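Local coordinates for penaeus monodon metallodensovirus major capsid protein (Penaeus monodon metallodensovirus, PDB 6WH7) that forms the icosahedral shell of a shrimp densovirus, sixty copies assembling into the capsid that probably encloses and protects the viral genome, at residues I83-N95 with S232-D244. Sequence-based numbering, arbitrary orientation.
Sequences IPWNVMRFYCEYN and SDYGNAYVPQNND
Tyr234 lies against the short helix 88-92 in the capsid protein's jelly-roll, the beta-sandwich fold of parvovirus coats, where the long loop between strands 229-230 and 257-262 meets the helical turn after strand 79-83. Val87 and Tyr238 form a single isolated beta bridge. On one side of it Met88 N donates to Ala237 O at 3.0 Å, in the carbonyl plane; on the other Val239 N reaches Asn86 O at 2.7 Å, tilted from that carbonyl's plane. These two backbone hydrogen bonds and the Tyr234 ring make the tight, buried part. The Met88 backbone covers one face of the ring, with Met88 CB 3.6 Å from Tyr234 CD1. Cys92 SG approaches obliquely, 3.9 Å from the ring centroid, in a sulfur-aromatic contact. Met88 bends at chi2 and chi3, which brings SD over the loop, 3.8 Å from Val239 CB; Pro121 of strand 118-135 and Ile297 of strand 287-302 pack on the same methionine. Asn86 and Tyr238 run side by side, amide and ring planes 56° apart, while the Tyr238 hydroxyl is bonded to Gln345 N. Packing is looser toward the partly exposed side, where Gly235 and Asn236 pass Arg89. There Asn236 CB lies at the edge of the Arg89 guanidinium, in its plane, 3.3 Å from Arg89 NH2, a contact without charge pairing. The charge of Arg89 is met instead inside its own segment, by a salt bridge from NH1 to Glu93 OE2. Glu93 thereby joins the two zones, and the arginine probably favours the ionised carboxylate. Glu93 OE1, the other oxygen, accepts a hydrogen bond from Tyr234 OH on the anti side, 2.5 Å away and 17° out of the carboxylate plane.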
# COMPACT_ATOMS: atom_id res chain seq x y z
N ILE A 83 93.86 12.13 -30.11
CA ILE A 83 93.59 11.55 -28.80
C ILE A 83 93.84 10.06 -28.92
O ILE A 83 93.06 9.35 -29.58
CB ILE A 83 92.15 11.83 -28.34
CG1 ILE A 83 91.80 13.30 -28.51
CG2 ILE A 83 91.98 11.43 -26.90
CD1 ILE A 83 92.71 14.21 -27.83
N PRO A 84 94.88 9.52 -28.32
CA PRO A 84 95.18 8.09 -28.43
C PRO A 84 94.24 7.26 -27.55
O PRO A 84 94.68 6.41 -26.78
CB PRO A 84 96.63 8.00 -27.97
CG PRO A 84 96.74 9.08 -26.99
CD PRO A 84 95.85 10.19 -27.44
N TRP A 85 92.95 7.52 -27.68
CA TRP A 85 91.98 6.94 -26.77
C TRP A 85 91.60 5.54 -27.19
O TRP A 85 90.79 4.90 -26.51
CB TRP A 85 90.74 7.83 -26.72
CG TRP A 85 89.82 7.60 -27.86
CD1 TRP A 85 90.04 7.88 -29.16
CD2 TRP A 85 88.46 7.16 -27.77
NE1 TRP A 85 88.94 7.55 -29.91
CE2 TRP A 85 87.95 7.12 -29.07
CE3 TRP A 85 87.64 6.76 -26.71
CZ2 TRP A 85 86.66 6.71 -29.34
CZ3 TRP A 85 86.37 6.36 -26.99
CH2 TRP A 85 85.88 6.33 -28.29
N ASN A 86 92.12 5.07 -28.31
CA ASN A 86 91.93 3.69 -28.73
C ASN A 86 93.07 2.79 -28.31
O ASN A 86 93.07 1.61 -28.66
CB ASN A 86 91.70 3.61 -30.24
CG ASN A 86 92.80 4.22 -31.04
OD1 ASN A 86 93.59 5.01 -30.53
ND2 ASN A 86 92.88 3.85 -32.30
N VAL A 87 94.03 3.30 -27.55
CA VAL A 87 95.18 2.54 -27.11
C VAL A 87 94.93 2.09 -25.67
O VAL A 87 94.50 2.90 -24.84
CB VAL A 87 96.46 3.38 -27.21
CG1 VAL A 87 97.66 2.58 -26.78
CG2 VAL A 87 96.62 3.89 -28.61
N MET A 88 95.18 0.81 -25.39
CA MET A 88 95.06 0.32 -24.02
C MET A 88 95.97 1.08 -23.08
O MET A 88 95.59 1.40 -21.95
CB MET A 88 95.37 -1.17 -23.97
CG MET A 88 94.33 -2.07 -24.57
SD MET A 88 92.79 -2.07 -23.65
CE MET A 88 93.33 -2.87 -22.15
N ARG A 89 97.19 1.37 -23.52
CA ARG A 89 98.17 2.05 -22.69
C ARG A 89 97.70 3.42 -22.23
O ARG A 89 98.21 3.94 -21.24
CB ARG A 89 99.47 2.17 -23.48
CG ARG A 89 100.61 2.70 -22.71
CD ARG A 89 101.79 2.82 -23.62
NE ARG A 89 102.23 1.53 -24.11
CZ ARG A 89 103.11 0.77 -23.48
NH1 ARG A 89 103.66 1.19 -22.35
NH2 ARG A 89 103.47 -0.40 -23.99
N PHE A 90 96.73 3.99 -22.93
CA PHE A 90 96.24 5.32 -22.59
C PHE A 90 95.49 5.31 -21.27
O PHE A 90 95.63 6.23 -20.46
CB PHE A 90 95.35 5.80 -23.74
CG PHE A 90 94.74 7.15 -23.55
CD1 PHE A 90 95.49 8.29 -23.69
CD2 PHE A 90 93.39 7.27 -23.31
CE1 PHE A 90 94.91 9.52 -23.55
CE2 PHE A 90 92.81 8.49 -23.17
CZ PHE A 90 93.57 9.62 -23.28
N TYR A 91 94.66 4.30 -21.05
CA TYR A 91 93.79 4.25 -19.89
C TYR A 91 94.43 3.66 -18.64
O TYR A 91 94.27 4.20 -17.54
CB TYR A 91 92.55 3.44 -20.25
CG TYR A 91 91.78 4.07 -21.35
CD1 TYR A 91 90.81 5.01 -21.09
CD2 TYR A 91 92.04 3.75 -22.67
CE1 TYR A 91 90.11 5.59 -22.10
CE2 TYR A 91 91.34 4.33 -23.68
CZ TYR A 91 90.37 5.25 -23.39
OH TYR A 91 89.66 5.84 -24.40
N CYS A 92 95.13 2.55 -18.78
CA CYS A 92 95.62 1.79 -17.64
C CYS A 92 97.08 2.06 -17.32
O CYS A 92 97.63 1.41 -16.43
CB CYS A 92 95.37 0.30 -17.86
SG CYS A 92 95.78 -0.29 -19.47
N GLU A 93 97.71 2.99 -18.01
CA GLU A 93 99.11 3.29 -17.81
C GLU A 93 99.28 4.80 -17.86
O GLU A 93 98.77 5.45 -18.77
CB GLU A 93 99.95 2.60 -18.87
CG GLU A 93 101.40 2.88 -18.85
CD GLU A 93 102.15 1.94 -19.74
OE1 GLU A 93 101.50 1.03 -20.29
OE2 GLU A 93 103.37 2.11 -19.92
N TYR A 94 99.97 5.36 -16.87
CA TYR A 94 99.95 6.80 -16.66
C TYR A 94 101.24 7.36 -17.23
O TYR A 94 102.28 7.36 -16.58
CB TYR A 94 99.82 7.08 -15.16
CG TYR A 94 99.60 8.51 -14.77
CD1 TYR A 94 98.36 9.10 -14.93
CD2 TYR A 94 100.60 9.26 -14.18
CE1 TYR A 94 98.14 10.40 -14.56
CE2 TYR A 94 100.39 10.56 -13.80
CZ TYR A 94 99.15 11.12 -13.99
OH TYR A 94 98.91 12.42 -13.62
N ASN A 95 101.14 7.93 -18.42
CA ASN A 95 102.31 8.47 -19.12
C ASN A 95 102.13 9.97 -19.14
O ASN A 95 101.41 10.51 -19.98
CB ASN A 95 102.40 7.90 -20.53
CG ASN A 95 102.69 6.42 -20.55
OD1 ASN A 95 101.97 5.65 -21.16
ND2 ASN A 95 103.78 6.03 -19.91
N SER A 232 97.25 -12.24 -20.98
CA SER A 232 98.56 -11.61 -20.97
C SER A 232 98.39 -10.10 -20.88
O SER A 232 97.28 -9.58 -20.81
CB SER A 232 99.37 -12.00 -22.21
OG SER A 232 100.63 -11.37 -22.21
N ASP A 233 99.52 -9.39 -20.88
CA ASP A 233 99.48 -7.94 -20.83
C ASP A 233 99.14 -7.36 -22.19
O ASP A 233 99.41 -7.98 -23.23
CB ASP A 233 100.79 -7.37 -20.32
CG ASP A 233 101.97 -7.72 -21.19
OD1 ASP A 233 101.81 -8.56 -22.11
OD2 ASP A 233 103.06 -7.16 -20.97
N TYR A 234 98.54 -6.17 -22.19
CA TYR A 234 98.15 -5.56 -23.45
C TYR A 234 99.37 -5.19 -24.29
O TYR A 234 99.40 -5.48 -25.49
CB TYR A 234 97.25 -4.35 -23.20
CG TYR A 234 97.84 -3.28 -22.33
CD1 TYR A 234 98.58 -2.25 -22.87
CD2 TYR A 234 97.64 -3.29 -20.97
CE1 TYR A 234 99.12 -1.28 -22.07
CE2 TYR A 234 98.18 -2.33 -20.17
CZ TYR A 234 98.91 -1.32 -20.72
OH TYR A 234 99.44 -0.35 -19.91
N GLY A 235 100.39 -4.60 -23.68
CA GLY A 235 101.65 -4.44 -24.37
C GLY A 235 101.59 -3.57 -25.61
O GLY A 235 101.83 -4.06 -26.71
N ASN A 236 101.22 -2.30 -25.43
CA ASN A 236 101.01 -1.33 -26.52
C ASN A 236 100.14 -1.92 -27.63
O ASN A 236 100.45 -1.84 -28.82
CB ASN A 236 102.33 -0.72 -27.04
CG ASN A 236 103.26 -1.70 -27.71
OD1 ASN A 236 102.86 -2.59 -28.46
ND2 ASN A 236 104.55 -1.52 -27.47
N ALA A 237 99.02 -2.47 -27.22
CA ALA A 237 97.94 -2.88 -28.10
C ALA A 237 96.84 -1.83 -28.08
O ALA A 237 96.64 -1.14 -27.07
CB ALA A 237 97.37 -4.23 -27.67
N TYR A 238 96.15 -1.69 -29.20
CA TYR A 238 94.91 -0.94 -29.19
C TYR A 238 93.91 -1.66 -28.31
O TYR A 238 94.06 -2.84 -28.00
CB TYR A 238 94.33 -0.81 -30.60
CG TYR A 238 95.16 -0.02 -31.57
CD1 TYR A 238 95.06 1.35 -31.63
CD2 TYR A 238 95.99 -0.66 -32.46
CE1 TYR A 238 95.80 2.07 -32.52
CE2 TYR A 238 96.73 0.06 -33.37
CZ TYR A 238 96.63 1.43 -33.39
OH TYR A 238 97.36 2.15 -34.28
N VAL A 239 92.88 -0.94 -27.88
CA VAL A 239 91.84 -1.63 -27.12
C VAL A 239 91.23 -2.56 -28.14
O VAL A 239 91.24 -2.24 -29.34
CB VAL A 239 90.79 -0.68 -26.52
CG1 VAL A 239 91.39 0.64 -26.05
CG2 VAL A 239 89.59 -0.57 -27.40
N PRO A 240 90.73 -3.73 -27.75
CA PRO A 240 90.22 -4.68 -28.74
C PRO A 240 89.16 -4.05 -29.64
O PRO A 240 88.18 -3.48 -29.18
CB PRO A 240 89.63 -5.79 -27.88
CG PRO A 240 90.45 -5.73 -26.65
CD PRO A 240 90.75 -4.30 -26.40
N GLN A 241 89.38 -4.17 -30.95
CA GLN A 241 88.51 -3.55 -31.95
C GLN A 241 88.48 -4.42 -33.19
O GLN A 241 89.51 -4.98 -33.58
CB GLN A 241 88.99 -2.16 -32.35
CG GLN A 241 88.94 -1.14 -31.27
CD GLN A 241 89.57 0.14 -31.70
OE1 GLN A 241 90.33 0.18 -32.65
NE2 GLN A 241 89.29 1.20 -30.98
N ASN A 242 87.32 -4.51 -33.81
CA ASN A 242 87.16 -5.18 -35.10
C ASN A 242 86.96 -4.09 -36.14
O ASN A 242 85.92 -3.43 -36.16
CB ASN A 242 85.98 -6.14 -35.05
CG ASN A 242 86.26 -7.36 -34.21
OD1 ASN A 242 87.40 -7.80 -34.10
ND2 ASN A 242 85.23 -7.90 -33.59
N ASN A 243 87.96 -3.90 -37.00
CA ASN A 243 88.03 -2.73 -37.86
C ASN A 243 88.52 -3.13 -39.24
O ASN A 243 88.85 -4.28 -39.50
CB ASN A 243 89.00 -1.68 -37.31
CG ASN A 243 88.53 -1.07 -36.05
OD1 ASN A 243 87.35 -1.09 -35.75
ND2 ASN A 243 89.45 -0.51 -35.29
N ASP A 244 88.59 -2.13 -40.12
CA ASP A 244 89.42 -2.26 -41.31
C ASP A 244 90.89 -2.33 -40.95
O ASP A 244 91.68 -2.91 -41.69
CB ASP A 244 89.18 -1.07 -42.23
CG ASP A 244 89.36 0.25 -41.53
OD1 ASP A 244 89.36 0.27 -40.28
OD2 ASP A 244 89.58 1.27 -42.20